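Local coordinates for molybdopterin-guanine dinucleotide biosynthesis protein A (MobA) (Archaeoglobus fulgidus, PDB 3NGW), which probably acts as a GTP-binding nucleotidyltransferase in molybdenum cofactor biosynthesis, joining a guanine nucleotide to molybdopterin, at residues A[65-77]-A[141-153]. Residues are numbered along the deposited sequence; the frame is centred on the assembly and turned at random.
Sequences DLHKGVGSIAGIH and AILQGIRKILVPL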
loop_
_atom_site.group_PDB
_atom_site.type_symbol
_atom_site.label_atom_id
_atom_site.label_comp_id
_atom_site.label_asym_id
_atom_site.label_seq_id
_atom_site.Cartn_x
_atom_site.Cartn_y
_atom_site.Cartn_z
ATOM N N ASP A 65 -6.437 3.350 12.001
ATOM C CA ASP A 65 -7.815 2.860 12.101
ATOM C C ASP A 65 -8.415 3.318 13.430
ATOM O O ASP A 65 -7.931 2.941 14.500
ATOM C CB ASP A 65 -7.850 1.332 12.023
ATOM C CG ASP A 65 -9.266 0.785 11.832
ATOM O OD1 ASP A 65 -9.841 0.976 10.736
ATOM O OD2 ASP A 65 -9.807 0.171 12.776
ATOM N N LEU A 66 -9.477 4.118 13.349
ATOM C CA LEU A 66 -10.145 4.667 14.532
ATOM C C LEU A 66 -10.496 3.611 15.572
ATOM O O LEU A 66 -10.348 3.845 16.772
ATOM C CB LEU A 66 -11.428 5.410 14.135
ATOM C CG LEU A 66 -11.752 6.719 14.878
ATOM C CD1 LEU A 66 -13.192 7.145 14.557
ATOM C CD2 LEU A 66 -11.590 6.548 16.386
ATOM N N HIS A 67 -10.968 2.454 15.122
ATOM C CA HIS A 67 -11.332 1.412 16.064
ATOM C C HIS A 67 -10.264 0.333 16.211
ATOM O O HIS A 67 -10.549 -0.868 16.235
ATOM C CB HIS A 67 -12.689 0.811 15.687
ATOM C CG HIS A 67 -13.816 1.798 15.752
ATOM N ND1 HIS A 67 -14.005 2.640 16.826
ATOM C CD2 HIS A 67 -14.810 2.078 14.874
ATOM C CE1 HIS A 67 -15.067 3.398 16.609
ATOM N NE2 HIS A 67 -15.573 3.077 15.432
ATOM N N LYS A 68 -9.024 0.797 16.311
ATOM C CA LYS A 68 -7.863 -0.054 16.499
ATOM C C LYS A 68 -7.888 -1.377 15.727
ATOM O O LYS A 68 -7.660 -2.444 16.301
ATOM C CB LYS A 68 -7.679 -0.317 18.000
ATOM C CG LYS A 68 -7.941 0.912 18.874
ATOM C CD LYS A 68 -7.347 0.765 20.276
ATOM C CE LYS A 68 -5.880 1.231 20.338
ATOM N NZ LYS A 68 -4.964 0.555 19.356
ATOM N N GLY A 69 -8.168 -1.307 14.428
ATOM C CA GLY A 69 -8.178 -2.509 13.609
ATOM C C GLY A 69 -6.742 -2.893 13.269
ATOM O O GLY A 69 -5.881 -2.022 13.146
ATOM N N VAL A 70 -6.474 -4.186 13.111
ATOM C CA VAL A 70 -5.117 -4.642 12.807
ATOM C C VAL A 70 -4.971 -5.311 11.431
ATOM O O VAL A 70 -5.857 -6.043 10.988
ATOM C CB VAL A 70 -4.619 -5.639 13.887
ATOM C CG1 VAL A 70 -3.131 -5.885 13.716
ATOM C CG2 VAL A 70 -4.917 -5.100 15.285
ATOM N N GLY A 71 -3.848 -5.053 10.761
ATOM C CA GLY A 71 -3.600 -5.655 9.458
ATOM C C GLY A 71 -3.807 -4.737 8.266
ATOM O O GLY A 71 -4.076 -3.552 8.429
ATOM N N SER A 72 -3.699 -5.291 7.064
ATOM C CA SER A 72 -3.856 -4.515 5.843
ATOM C C SER A 72 -5.283 -4.023 5.609
ATOM O O SER A 72 -5.494 -2.866 5.249
ATOM C CB SER A 72 -3.388 -5.343 4.650
ATOM O OG SER A 72 -2.034 -5.712 4.815
ATOM N N ILE A 73 -6.255 -4.911 5.806
ATOM C CA ILE A 73 -7.664 -4.571 5.629
ATOM C C ILE A 73 -8.060 -3.371 6.500
ATOM O O ILE A 73 -8.855 -2.529 6.088
ATOM C CB ILE A 73 -8.578 -5.752 6.011
ATOM C CG1 ILE A 73 -8.243 -6.983 5.174
ATOM C CG2 ILE A 73 -10.028 -5.375 5.784
ATOM C CD1 ILE A 73 -9.052 -8.220 5.575
ATOM N N ALA A 74 -7.506 -3.303 7.706
ATOM C CA ALA A 74 -7.816 -2.214 8.620
ATOM C C ALA A 74 -7.164 -0.921 8.154
ATOM O O ALA A 74 -7.679 0.171 8.399
ATOM C CB ALA A 74 -7.340 -2.563 10.022
ATOM N N GLY A 75 -6.025 -1.063 7.483
ATOM C CA GLY A 75 -5.296 0.085 6.984
ATOM C C GLY A 75 -5.978 0.676 5.767
ATOM O O GLY A 75 -6.074 1.892 5.646
ATOM N N ILE A 76 -6.443 -0.183 4.862
ATOM C CA ILE A 76 -7.130 0.274 3.662
ATOM C C ILE A 76 -8.441 0.929 4.080
ATOM O O ILE A 76 -8.771 2.035 3.638
ATOM C CB ILE A 76 -7.413 -0.906 2.707
ATOM C CG1 ILE A 76 -6.092 -1.459 2.175
ATOM C CG2 ILE A 76 -8.292 -0.457 1.545
ATOM C CD1 ILE A 76 -6.239 -2.774 1.413
ATOM N N HIS A 77 -9.177 0.246 4.953
ATOM C CA HIS A 77 -10.446 0.752 5.466
ATOM C C HIS A 77 -10.258 2.139 6.066
ATOM O O HIS A 77 -11.045 3.046 5.811
ATOM C CB HIS A 77 -10.998 -0.206 6.533
ATOM C CG HIS A 77 -12.201 0.315 7.259
ATOM N ND1 HIS A 77 -12.124 0.904 8.503
ATOM C CD2 HIS A 77 -13.510 0.352 6.905
ATOM C CE1 HIS A 77 -13.332 1.282 8.886
ATOM N NE2 HIS A 77 -14.191 0.960 7.934
ATOM N N ALA A 141 -15.372 -7.242 7.599
ATOM C CA ALA A 141 -14.313 -8.237 7.746
ATOM C C ALA A 141 -13.471 -7.975 8.993
ATOM O O ALA A 141 -13.096 -8.904 9.713
ATOM C CB ALA A 141 -13.427 -8.236 6.507
ATOM N N ILE A 142 -13.182 -6.699 9.233
ATOM C CA ILE A 142 -12.394 -6.266 10.387
ATOM C C ILE A 142 -13.141 -6.572 11.689
ATOM O O ILE A 142 -12.559 -7.074 12.652
ATOM C CB ILE A 142 -12.112 -4.736 10.331
ATOM C CG1 ILE A 142 -11.319 -4.393 9.063
ATOM C CG2 ILE A 142 -11.359 -4.286 11.582
ATOM C CD1 ILE A 142 -11.111 -2.881 8.841
ATOM N N LEU A 143 -14.430 -6.265 11.717
ATOM C CA LEU A 143 -15.218 -6.501 12.912
ATOM C C LEU A 143 -15.451 -8.000 13.142
ATOM O O LEU A 143 -15.583 -8.440 14.284
ATOM C CB LEU A 143 -16.546 -5.737 12.821
ATOM C CG LEU A 143 -16.427 -4.203 12.706
ATOM C CD1 LEU A 143 -17.813 -3.580 12.683
ATOM C CD2 LEU A 143 -15.628 -3.631 13.878
ATOM N N GLN A 144 -15.477 -8.780 12.062
ATOM C CA GLN A 144 -15.677 -10.222 12.169
ATOM C C GLN A 144 -14.378 -10.957 12.478
ATOM O O GLN A 144 -14.384 -12.172 12.664
ATOM C CB GLN A 144 -16.271 -10.785 10.872
ATOM C CG GLN A 144 -17.678 -10.305 10.595
ATOM C CD GLN A 144 -18.188 -10.704 9.228
ATOM O OE1 GLN A 144 -19.280 -10.307 8.834
ATOM N NE2 GLN A 144 -17.406 -11.492 8.501
ATOM N N GLY A 145 -13.266 -10.231 12.528
ATOM C CA GLY A 145 -11.987 -10.860 12.807
ATOM C C GLY A 145 -11.436 -11.642 11.623
ATOM O O GLY A 145 -10.817 -12.691 11.797
ATOM N N ILE A 146 -11.672 -11.151 10.411
ATOM C CA ILE A 146 -11.160 -11.815 9.216
ATOM C C ILE A 146 -9.967 -11.024 8.679
ATOM O O ILE A 146 -10.114 -9.876 8.261
ATOM C CB ILE A 146 -12.246 -11.916 8.120
ATOM C CG1 ILE A 146 -13.361 -12.857 8.578
ATOM C CG2 ILE A 146 -11.637 -12.426 6.830
ATOM C CD1 ILE A 146 -14.526 -12.953 7.629
ATOM N N ARG A 147 -8.783 -11.627 8.699
ATOM C CA ARG A 147 -7.596 -10.932 8.219
ATOM C C ARG A 147 -7.151 -11.378 6.830
ATOM O O ARG A 147 -5.981 -11.250 6.471
ATOM C CB ARG A 147 -6.449 -11.091 9.220
ATOM C CG ARG A 147 -6.702 -10.383 10.553
ATOM C CD ARG A 147 -5.464 -10.381 11.448
ATOM N NE ARG A 147 -4.331 -9.706 10.813
ATOM C CZ ARG A 147 -3.141 -9.535 11.383
ATOM N NH1 ARG A 147 -2.914 -9.990 12.611
ATOM N NH2 ARG A 147 -2.175 -8.912 10.723
ATOM N N LYS A 148 -8.094 -11.893 6.050
ATOM C CA LYS A 148 -7.812 -12.343 4.694
ATOM C C LYS A 148 -8.550 -11.443 3.705
ATOM O O LYS A 148 -9.741 -11.619 3.456
ATOM C CB LYS A 148 -8.260 -13.794 4.520
ATOM C CG LYS A 148 -7.126 -14.774 4.250
ATOM C CD LYS A 148 -6.157 -14.869 5.425
ATOM C CE LYS A 148 -4.988 -15.797 5.108
ATOM N NZ LYS A 148 -4.020 -15.897 6.232
ATOM N N ILE A 149 -7.827 -10.485 3.140
ATOM C CA ILE A 149 -8.404 -9.530 2.199
ATOM C C ILE A 149 -9.238 -10.195 1.099
ATOM O O ILE A 149 -10.235 -9.634 0.647
ATOM C CB ILE A 149 -7.287 -8.658 1.557
ATOM C CG1 ILE A 149 -7.900 -7.454 0.846
ATOM C CG2 ILE A 149 -6.459 -9.495 0.586
ATOM C CD1 ILE A 149 -8.479 -6.422 1.778
ATOM N N LEU A 150 -8.843 -11.394 0.685
ATOM C CA LEU A 150 -9.555 -12.112 -0.371
ATOM C C LEU A 150 -11.019 -12.385 -0.036
ATOM O O LEU A 150 -11.869 -12.446 -0.926
ATOM C CB LEU A 150 -8.849 -13.439 -0.679
ATOM C CG LEU A 150 -7.376 -13.396 -1.112
ATOM C CD1 LEU A 150 -7.230 -12.442 -2.297
ATOM C CD2 LEU A 150 -6.489 -12.943 0.053
ATOM N N VAL A 151 -11.315 -12.553 1.246
ATOM C CA VAL A 151 -12.677 -12.830 1.675
ATOM C C VAL A 151 -13.651 -11.697 1.369
ATOM O O VAL A 151 -14.667 -11.915 0.720
ATOM C CB VAL A 151 -12.719 -13.147 3.182
ATOM C CG1 VAL A 151 -14.157 -13.337 3.638
ATOM C CG2 VAL A 151 -11.900 -14.397 3.457
ATOM N N PRO A 152 -13.365 -10.472 1.846
ATOM C CA PRO A 152 -14.313 -9.396 1.542
ATOM C C PRO A 152 -14.314 -8.982 0.069
ATOM O O PRO A 152 -15.315 -8.472 -0.439
ATOM C CB PRO A 152 -13.890 -8.277 2.494
ATOM C CG PRO A 152 -12.449 -8.568 2.771
ATOM C CD PRO A 152 -12.371 -10.048 2.852
ATOM N N LEU A 153 -13.204 -9.221 -0.624
ATOM C CA LEU A 153 -13.118 -8.871 -2.039
ATOM C C LEU A 153 -14.087 -9.698 -2.884
ATOM O O LEU A 153 -14.526 -9.258 -3.949
ATOM C CB LEU A 153 -11.685 -9.054 -2.556
ATOM C CG LEU A 153 -10.686 -7.999 -2.063
ATOM C CD1 LEU A 153 -9.304 -8.276 -2.610
ATOM C CD2 LEU A 153 -11.177 -6.620 -2.488
HETATM O O HOH W 1 -5.324 -8.259 6.959
#
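I73 and I149 lie where the two backbones come closest, 6.1 Å from CA to CA, as the first turn of helix 72-83 meets the loop joining helices 135-143 and 150-154. No direct hydrogen bond crosses between the segments; the contact is mainly apolar. I73 is its centre. With CG1 anti to the carbonyl carbon (chi1 -58°) and CD1 extended, the side chain reaches into the loop. CD1 ends 3.3 Å from the carbonyl O of I146. CG1 packs on I149 CD1 at 3.5 Å, and CG2 lies 3.7 Å from I142 CG1. With an alanine here the helix would probably lose its main grip on the loop, with a gap beside the CD1 of I149 and less cover for I142.

I142 extends the apolar contact along the helix. Its CD1 reaches 3.4 Å from A74 CA and also touches H77 CB, meeting the imidazole obliquely. The H77 ring is held in turn by D65: ND1 donates to D65 OD1 at 3.2 Å, close to the ring plane. OD2 accepts from G69 N just past the 65-68 turn, and the bond to H77 links that turn to the helix.

At the more exposed rim, V70 CG1 lies over one face of the R147 guanidinium, offset from its centre. G71 is the N-cap residue of helix 72-83; a side chain here would jam against the carbonyl O of V70 and crowd R147 NE, so glycine is called for. One water donates to R147 O at 3.1 Å and weakly accepts from S72 N. G145, with positive phi, follows helix 135-143 in a Schellman motif, after which I146 to I149 run past I73.

The contact belongs to the MobA-like nucleotidyltransferase domain. L138 of helix 135-143 also touches I73, I76 and I149, while P125 touches I149. Helix 72-83 then leads into strand 86-90 of the mixed sheet.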